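Local structure of lytic Polysaccharide Monooxygenase (Phytophthora infestans, 6Z5Y) at residues G2-A5 and K6-P9; A88-S91 and R92-H96. The protein probably cleaves pectic polysaccharides of plant cell walls by copper-dependent oxidation during infection, the present chain being its copper-binding catalytic domain. All coordinates share one frame; numbering follows the deposited sequence.

Contact 1: G2-A5 and K6-P9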
# COMPACT_ATOMS: atom_id res chain seq x y z
N GLY A 2 -5.21 -8.03 -0.87
CA GLY A 2 -3.85 -8.47 -1.13
C GLY A 2 -2.88 -7.91 -0.11
O GLY A 2 -3.16 -6.94 0.59
N TYR A 3 -1.69 -8.51 -0.10
CA TYR A 3 -0.57 -8.10 0.76
C TYR A 3 0.70 -8.26 -0.06
O TYR A 3 0.76 -9.14 -0.95
CB TYR A 3 -0.53 -8.90 2.08
CG TYR A 3 -0.50 -10.39 1.92
CD1 TYR A 3 -1.69 -11.10 1.79
CD2 TYR A 3 0.68 -11.10 1.82
CE1 TYR A 3 -1.70 -12.47 1.55
CE2 TYR A 3 0.67 -12.47 1.62
CZ TYR A 3 -0.51 -13.14 1.47
OH TYR A 3 -0.54 -14.47 1.18
N ILE A 4 1.75 -7.58 0.33
CA ILE A 4 3.08 -7.90 -0.23
C ILE A 4 3.49 -9.26 0.32
O ILE A 4 3.54 -9.46 1.55
CB ILE A 4 4.10 -6.81 0.06
CG1 ILE A 4 3.76 -5.57 -0.77
CG2 ILE A 4 5.51 -7.32 -0.21
CD1 ILE A 4 4.75 -4.45 -0.62
N ALA A 5 3.75 -10.18 -0.59
CA ALA A 5 4.07 -11.57 -0.26
C ALA A 5 5.57 -11.84 -0.30
O ALA A 5 6.02 -12.79 0.38
CB ALA A 5 3.35 -12.49 -1.18
N LYS A 6 6.32 -11.10 -1.08
CA LYS A 6 7.78 -11.22 -1.17
C LYS A 6 8.30 -9.81 -1.21
O LYS A 6 7.95 -9.06 -2.11
CB LYS A 6 8.11 -11.98 -2.44
CG LYS A 6 9.53 -12.45 -2.52
CD LYS A 6 9.77 -13.33 -3.72
CE LYS A 6 11.16 -13.92 -3.72
NZ LYS A 6 11.45 -14.54 -5.02
N PRO A 7 9.12 -9.38 -0.25
CA PRO A 7 9.57 -10.15 0.92
C PRO A 7 8.40 -10.55 1.82
O PRO A 7 7.36 -9.90 1.84
CB PRO A 7 10.53 -9.18 1.61
CG PRO A 7 10.04 -7.83 1.21
CD PRO A 7 9.56 -7.99 -0.21
N ALA A 8 8.60 -11.64 2.56
CA ALA A 8 7.47 -12.26 3.26
C ALA A 8 7.15 -11.53 4.54
O ALA A 8 8.00 -11.36 5.43
CB ALA A 8 7.81 -13.68 3.58
N PRO A 9 5.87 -11.19 4.74
CA PRO A 9 5.40 -10.65 6.00
C PRO A 9 5.25 -11.74 7.07
O PRO A 9 5.14 -12.90 6.75
CB PRO A 9 4.00 -10.15 5.63
CG PRO A 9 3.54 -11.13 4.55
CD PRO A 9 4.78 -11.44 3.78
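Pro9 folds back over the strand it has just left and lays its ring on the carbonyl of Ile4: its CD sits 3.2 Å from Ile4 O, with CG nearly as close. The same CG meets Tyr3 CD2 at 4.0 Å, the tyrosine and proline side chains crossing at about a right angle. Tyr3 is brought to this spot because its CG stands between the backbone N and the carbonyl carbon (chi1 55°). Closer to the bend, Ala8 CA brings its hydrogen to Ala5 O in a CH...O contact of 3.3 Å, 139° at the hydrogen. Ile4 CG2, anti to the backbone N, points along the chain and touches Lys6 O at 3.5 Å and Pro7 CD at 4.1 Å. Two irregularities fall within the reversal: a classic beta bulge, in which Ala5 and Lys6 together face Thr89 of strand 88-90, and the cis peptide bond ahead of Pro7. Ile4 O is buried without a hydrogen-bonding partner in the model, and the CD and CG methylenes of Pro9 lie against it. Farther out, Tyr3 OH is hydrogen-bonded to Lys15 NZ and its ring meets Trp11 edge-to-face. Ile4 and Pro7 both pack on Leu145 of strand 143-155, while Asn166 OD1 takes the Ile4 N-H.

Contact 2: A88-S91 and R92-H96. With CU (copper (II) ion), chain C.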
# COMPACT_ATOMS: atom_id res chain seq x y z
N ALA A 88 9.23 -6.05 -5.42
CA ALA A 88 8.40 -6.65 -4.37
C ALA A 88 7.24 -7.31 -5.08
O ALA A 88 6.77 -6.78 -6.09
CB ALA A 88 7.94 -5.62 -3.34
N THR A 89 6.75 -8.41 -4.57
CA THR A 89 5.69 -9.15 -5.25
C THR A 89 4.44 -9.16 -4.39
O THR A 89 4.51 -9.51 -3.21
CB THR A 89 6.14 -10.57 -5.56
OG1 THR A 89 7.37 -10.51 -6.26
CG2 THR A 89 5.14 -11.31 -6.40
N PHE A 90 3.32 -8.81 -4.99
CA PHE A 90 2.04 -8.86 -4.29
C PHE A 90 1.54 -10.30 -4.20
O PHE A 90 1.97 -11.20 -4.95
CB PHE A 90 1.02 -7.98 -5.01
CG PHE A 90 0.01 -7.28 -4.12
CD1 PHE A 90 0.38 -6.63 -2.96
CD2 PHE A 90 -1.32 -7.25 -4.50
CE1 PHE A 90 -0.54 -5.92 -2.21
CE2 PHE A 90 -2.22 -6.51 -3.76
CZ PHE A 90 -1.85 -5.87 -2.61
N SER A 91 0.56 -10.51 -3.35
CA SER A 91 0.04 -11.87 -3.09
C SER A 91 -0.90 -12.32 -4.21
O SER A 91 -1.17 -13.52 -4.28
CB SER A 91 -0.68 -11.93 -1.75
OG SER A 91 -1.85 -11.12 -1.77
N ARG A 92 -1.36 -11.39 -5.03
CA ARG A 92 -2.35 -11.64 -6.08
C ARG A 92 -2.24 -10.47 -7.03
O ARG A 92 -1.34 -9.60 -6.88
CB ARG A 92 -3.75 -11.80 -5.46
CG ARG A 92 -4.19 -10.58 -4.66
CD ARG A 92 -5.69 -10.53 -4.41
NE ARG A 92 -6.14 -11.71 -3.67
CZ ARG A 92 -7.35 -12.25 -3.75
NH1 ARG A 92 -8.27 -11.69 -4.50
NH2 ARG A 92 -7.57 -13.36 -3.09
N GLY A 93 -3.13 -10.40 -7.99
CA GLY A 93 -3.25 -9.22 -8.83
C GLY A 93 -3.95 -8.10 -8.11
O GLY A 93 -4.61 -8.33 -7.07
N ILE A 94 -3.86 -6.92 -8.67
CA ILE A 94 -4.48 -5.73 -8.07
C ILE A 94 -5.79 -5.40 -8.81
O ILE A 94 -5.74 -5.18 -10.03
CB ILE A 94 -3.50 -4.55 -8.08
CG1 ILE A 94 -2.28 -4.83 -7.21
CG2 ILE A 94 -4.23 -3.28 -7.68
CD1 ILE A 94 -1.18 -3.80 -7.37
N VAL A 95 -6.91 -5.40 -8.09
CA VAL A 95 -8.24 -5.27 -8.73
C VAL A 95 -8.97 -4.05 -8.26
O VAL A 95 -10.14 -3.95 -8.59
CB VAL A 95 -9.13 -6.52 -8.54
CG1 VAL A 95 -8.46 -7.79 -8.97
CG2 VAL A 95 -9.68 -6.61 -7.11
N HIS A 96 -8.34 -3.14 -7.52
CA HIS A 96 -8.96 -1.86 -7.16
C HIS A 96 -8.05 -0.73 -7.59
O HIS A 96 -6.83 -0.86 -7.44
CB HIS A 96 -9.20 -1.71 -5.66
CG HIS A 96 -9.81 -2.91 -5.02
ND1 HIS A 96 -11.04 -3.41 -5.36
CD2 HIS A 96 -9.38 -3.66 -3.99
CE1 HIS A 96 -11.30 -4.46 -4.60
NE2 HIS A 96 -10.31 -4.63 -3.73
CU CU C . -10.18 -5.97 -2.37
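The loop leaving strand 88-90 carries His96, one of the two histidines of the copper site of this lytic polysaccharide monooxygenase, and its start is packed around Phe90. Ile94 CG1 rests against the CD2-CE2 side of the Phe90 ring, 3.8 Å from each of the two atoms, the side chains crossing at about a right angle. Arg92 O lies in the plane of that ring, at its edge, 3.3 Å from Phe90 CD2; Gly93 O is also near the plane but farther off. With chi1 at -146°, Phe90 sends its ring alongside the outgoing loop, edge-on to the carbonyl of Arg92. At the corner itself Ser91 OG comes 3.8 Å from Arg92 CG and accepts a hydrogen bond from the backbone N-H of Tyr3. The Arg92 side chain comes to about 5 Å from that of His1. Beyond the two segments, the Phe90 and Phe130 rings meet with planes at about 90°, and Ile94 rests on Trp149 and Cys115. At the far end of the loop His96 NE2 binds copper at 1.9 Å, while Val95 CG2 sits over the rim of one face of the imidazole, 3.7 Å above its plane. His1 and Tyr164 complete the metal site, in keeping with the histidine brace of this enzyme class. A carbonyl oxygen at the ring edge faces the slightly positive C-H rim, so the Phe90 contact is probably electrostatic as well as apolar.

Strands 4-6 and 88-90 are neighbours in the three-stranded antiparallel sheet, and each contact follows the chain out of one of them. They join directly: Ala5 N to Thr89 O and Lys6 O to Thr89 N are each 2.8 Å apart, probable hydrogen bonds. Packing adds to this, with Tyr3 O 3.2 Å from Phe90 CD1. Contact 1 is partly buried, with Lys6 and Ala8 exposed, and relies on proline rings and carbonyls; contact 2 is buried, aromatic and aliphatic at its middle, and its segment 92-96 ends at a copper ligand. Copper also links their surroundings: His1, immediately before 2-5, and His96 bind the same ion.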